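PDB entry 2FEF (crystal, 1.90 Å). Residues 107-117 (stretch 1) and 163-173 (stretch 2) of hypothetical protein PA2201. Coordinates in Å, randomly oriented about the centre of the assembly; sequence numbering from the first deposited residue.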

# COMPACT_ATOMS: atom_id res chain seq x y z
N THR B 107 -19.40 -2.54 -2.62
CA THR B 107 -19.18 -1.80 -1.37
C THR B 107 -20.10 -2.38 -0.29
O THR B 107 -19.64 -2.76 0.81
CB THR B 107 -19.49 -0.33 -1.54
OG1 THR B 107 -18.77 0.19 -2.68
CG2 THR B 107 -19.15 0.46 -0.26
N ALA B 108 -21.39 -2.49 -0.60
CA ALA B 108 -22.35 -3.11 0.31
C ALA B 108 -21.97 -4.56 0.65
O ALA B 108 -22.04 -4.96 1.83
CB ALA B 108 -23.76 -3.04 -0.29
N ALA B 109 -21.55 -5.35 -0.35
CA ALA B 109 -21.17 -6.75 -0.11
C ALA B 109 -19.96 -6.82 0.80
O ALA B 109 -19.90 -7.65 1.67
CB ALA B 109 -20.85 -7.44 -1.41
N LEU B 110 -18.97 -5.96 0.58
CA LEU B 110 -17.78 -6.03 1.42
C LEU B 110 -18.10 -5.66 2.87
O LEU B 110 -17.56 -6.30 3.77
CB LEU B 110 -16.63 -5.18 0.86
CG LEU B 110 -15.95 -5.75 -0.39
CD1 LEU B 110 -15.14 -4.60 -1.02
CD2 LEU B 110 -15.09 -7.03 -0.05
N TRP B 111 -18.94 -4.64 3.08
CA TRP B 111 -19.37 -4.31 4.45
C TRP B 111 -20.11 -5.48 5.16
O TRP B 111 -19.83 -5.79 6.33
CB TRP B 111 -20.22 -3.04 4.46
CG TRP B 111 -19.41 -1.77 4.45
CD1 TRP B 111 -19.14 -0.96 3.35
CD2 TRP B 111 -18.73 -1.17 5.56
NE1 TRP B 111 -18.37 0.11 3.74
CE2 TRP B 111 -18.07 -0.02 5.08
CE3 TRP B 111 -18.58 -1.53 6.92
CZ2 TRP B 111 -17.32 0.83 5.92
CZ3 TRP B 111 -17.84 -0.70 7.75
CH2 TRP B 111 -17.20 0.46 7.24
N LEU B 112 -21.02 -6.11 4.43
CA LEU B 112 -21.77 -7.27 4.91
C LEU B 112 -20.83 -8.45 5.20
O LEU B 112 -20.91 -9.03 6.29
CB LEU B 112 -22.78 -7.69 3.84
CG LEU B 112 -23.71 -8.83 4.21
CD1 LEU B 112 -24.49 -8.45 5.47
CD2 LEU B 112 -24.63 -9.10 3.03
N ASP B 113 -19.95 -8.79 4.24
CA ASP B 113 -18.92 -9.85 4.47
C ASP B 113 -18.02 -9.55 5.65
O ASP B 113 -17.74 -10.45 6.47
CB ASP B 113 -18.07 -10.11 3.20
CG ASP B 113 -18.92 -10.69 2.02
OD1 ASP B 113 -20.06 -11.17 2.22
OD2 ASP B 113 -18.43 -10.69 0.90
N TYR B 114 -17.55 -8.31 5.74
CA TYR B 114 -16.80 -7.91 6.93
C TYR B 114 -17.56 -8.23 8.21
O TYR B 114 -17.01 -8.84 9.12
CB TYR B 114 -16.43 -6.41 6.85
CG TYR B 114 -16.06 -5.74 8.17
CD1 TYR B 114 -15.10 -6.27 9.03
CD2 TYR B 114 -16.66 -4.51 8.53
CE1 TYR B 114 -14.78 -5.64 10.23
CE2 TYR B 114 -16.32 -3.87 9.72
CZ TYR B 114 -15.39 -4.43 10.56
OH TYR B 114 -15.03 -3.81 11.75
N SER B 115 -18.82 -7.79 8.29
CA SER B 115 -19.58 -8.00 9.53
C SER B 115 -19.73 -9.50 9.85
O SER B 115 -19.73 -9.92 11.02
CB SER B 115 -20.97 -7.35 9.40
OG SER B 115 -21.87 -8.13 8.59
N ARG B 116 -19.88 -10.33 8.82
CA ARG B 116 -20.04 -11.78 9.04
C ARG B 116 -18.77 -12.43 9.54
O ARG B 116 -18.80 -13.31 10.43
CB ARG B 116 -20.50 -12.47 7.76
CG ARG B 116 -21.93 -12.09 7.38
CD ARG B 116 -22.16 -12.46 5.94
NE ARG B 116 -23.56 -12.30 5.56
CZ ARG B 116 -23.97 -12.22 4.30
NH1 ARG B 116 -23.08 -12.23 3.31
NH2 ARG B 116 -25.26 -12.08 4.04
N LEU B 117 -17.62 -11.98 9.02
CA LEU B 117 -16.33 -12.53 9.45
C LEU B 117 -16.01 -12.02 10.85
O LEU B 117 -15.42 -12.75 11.66
CB LEU B 117 -15.20 -12.15 8.46
CG LEU B 117 -15.38 -12.79 7.07
CD1 LEU B 117 -14.44 -12.18 6.08
CD2 LEU B 117 -15.10 -14.29 7.19
N GLU B 163 -32.89 -3.12 -1.77
CA GLU B 163 -33.03 -4.50 -1.32
C GLU B 163 -31.82 -5.00 -0.50
O GLU B 163 -31.90 -6.03 0.18
CB GLU B 163 -33.34 -5.43 -2.51
CG GLU B 163 -32.08 -6.01 -3.23
CD GLU B 163 -31.50 -5.09 -4.30
N LEU B 164 -30.70 -4.27 -0.54
CA LEU B 164 -29.57 -4.64 0.31
C LEU B 164 -29.60 -4.00 1.71
O LEU B 164 -28.88 -4.45 2.63
CB LEU B 164 -28.26 -4.28 -0.39
CG LEU B 164 -27.95 -4.88 -1.76
CD1 LEU B 164 -26.65 -4.22 -2.26
CD2 LEU B 164 -27.80 -6.41 -1.65
N ILE B 165 -30.46 -3.00 1.87
CA ILE B 165 -30.51 -2.22 3.11
C ILE B 165 -30.89 -3.08 4.34
O ILE B 165 -30.27 -2.94 5.40
CB ILE B 165 -31.44 -0.95 2.94
CG1 ILE B 165 -30.74 0.10 2.04
CG2 ILE B 165 -31.83 -0.38 4.32
CD1 ILE B 165 -31.68 1.26 1.61
N PRO B 166 -31.91 -3.96 4.21
CA PRO B 166 -32.24 -4.75 5.41
C PRO B 166 -31.11 -5.57 5.99
O PRO B 166 -30.93 -5.49 7.19
CB PRO B 166 -33.40 -5.66 4.95
CG PRO B 166 -34.09 -4.78 3.90
CD PRO B 166 -32.89 -4.24 3.14
N ALA B 167 -30.35 -6.32 5.19
CA ALA B 167 -29.21 -7.07 5.77
C ALA B 167 -28.13 -6.14 6.30
O ALA B 167 -27.50 -6.42 7.34
CB ALA B 167 -28.59 -8.03 4.76
N LEU B 168 -27.88 -5.05 5.59
CA LEU B 168 -26.95 -4.02 6.08
C LEU B 168 -27.34 -3.52 7.46
O LEU B 168 -26.53 -3.50 8.38
CB LEU B 168 -26.81 -2.84 5.08
CG LEU B 168 -26.14 -3.19 3.74
CD1 LEU B 168 -26.30 -2.07 2.75
CD2 LEU B 168 -24.65 -3.52 3.91
N VAL B 169 -28.58 -3.07 7.62
CA VAL B 169 -29.05 -2.63 8.94
C VAL B 169 -28.95 -3.75 10.00
O VAL B 169 -28.45 -3.51 11.10
CB VAL B 169 -30.46 -2.05 8.83
CG1 VAL B 169 -31.01 -1.73 10.17
CG2 VAL B 169 -30.41 -0.73 7.94
N GLU B 170 -29.40 -4.96 9.69
CA GLU B 170 -29.30 -6.04 10.68
C GLU B 170 -27.85 -6.44 11.03
O GLU B 170 -27.49 -6.52 12.21
CB GLU B 170 -30.08 -7.30 10.26
CG GLU B 170 -29.79 -8.46 11.24
CD GLU B 170 -30.58 -9.70 10.95
OE1 GLU B 170 -30.96 -9.89 9.79
OE2 GLU B 170 -30.80 -10.48 11.90
N GLU B 171 -27.06 -6.75 10.02
CA GLU B 171 -25.78 -7.43 10.22
C GLU B 171 -24.63 -6.45 10.45
O GLU B 171 -23.73 -6.71 11.26
CB GLU B 171 -25.46 -8.35 9.04
CG GLU B 171 -26.57 -9.39 8.72
CD GLU B 171 -26.10 -10.56 7.82
OE1 GLU B 171 -26.88 -10.99 6.93
OE2 GLU B 171 -24.97 -11.08 8.01
N VAL B 172 -24.65 -5.34 9.71
CA VAL B 172 -23.55 -4.37 9.79
C VAL B 172 -23.78 -3.37 10.92
O VAL B 172 -22.84 -3.04 11.67
CB VAL B 172 -23.28 -3.63 8.44
CG1 VAL B 172 -22.01 -2.77 8.52
CG2 VAL B 172 -23.15 -4.62 7.27
N LEU B 173 -25.02 -2.85 11.04
CA LEU B 173 -25.31 -1.83 12.05
C LEU B 173 -25.90 -2.40 13.33
O LEU B 173 -25.98 -1.69 14.33
CB LEU B 173 -26.25 -0.73 11.49
CG LEU B 173 -25.94 -0.13 10.12
CD1 LEU B 173 -26.95 1.03 9.81
CD2 LEU B 173 -24.53 0.36 10.00

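The strongest polar link between these two helical stretches is a salt bridge at one end of the contact. Arg 116 NE donates to Glu 171 OE2 at 3.1 Å, and a weak second bond runs from Arg 116 NH2 to Glu 171 OE1 at 3.5 Å, so the carboxylate meets the guanidinium edge-on, near its plane. The CA-to-CB bond of Arg 116 points sideways to the other stretch, and the extended chain, chi2 and chi3 both t, brings its end nearer. Asp 113, one turn back on the same helix, adds a weak hydrogen bond within a salt bridge, Arg 116 NH1 to Asp 113 OD1 at 3.4 Å. The guanidinium is therefore held from its own helix as well as from across the contact.

Ser 115 has a different role. Its chi1 of 77° (p) turns the hydroxyl back onto its own backbone, where Ser 115 OG donates to Leu 112 O at 2.6 Å. With that bond made at home, the small residue can sit where the backbones come close: its CA lies 5.4 Å from the CA of Val 172, and Ser 115 CB approaches Glu 171 O to 3.4 Å. Little room is left there between the two backbones.

The helix axes approach to 9.2 Å and run in roughly the same direction, 31° apart. Along the rest of the contact the packing is apolar. Val 172 lies across the first helix: its CG2 is 3.6 Å from Trp 111 O and 3.8 Å from Leu 112 CA, while its CG1 meets Trp 111 CE3 obliquely at 4.0 Å. A beta-branched side chain serves well here, since its two methyls reach backbone and indole at once.

Leu 112 points sideways, but its end swings nearer, with CD1 4.2 Å from Ala 167 CB and 3.5 Å from Glu 171 CD. The leucine thus packs against the carboxylate carbon of the very residue that forms the salt bridge, joining the apolar and charged parts of the contact.

Toward the start of the stretches Ala 108 points toward its neighbours. Its CB touches Leu 164 CD1 at 3.7 Å and Leu 168 CD1 at 4.1 Å, and Leu 168 CD2 comes within 3.6 Å of Ala 108 O. The short Ala 108 methyl meets the longer Leu 164 side chain, which reaches across much of the 7.4 Å between the CA atoms of Ala 108 and Leu 164, while Leu 168 packs beside it.

In all, 441 Å² is covered, most of all on Glu 171 and Val 172. Val 172, Leu 112 and Ala 108 are buried, while Glu 171 and Arg 116 stay partly exposed, which suits charged side chains. The rule to read from it is small residues, Ala 108 and Ser 115, at two of the positions of the first helix that face the partner, with Leu 112, Leu 168 and Val 172 packing around them, and an ion pair at one end.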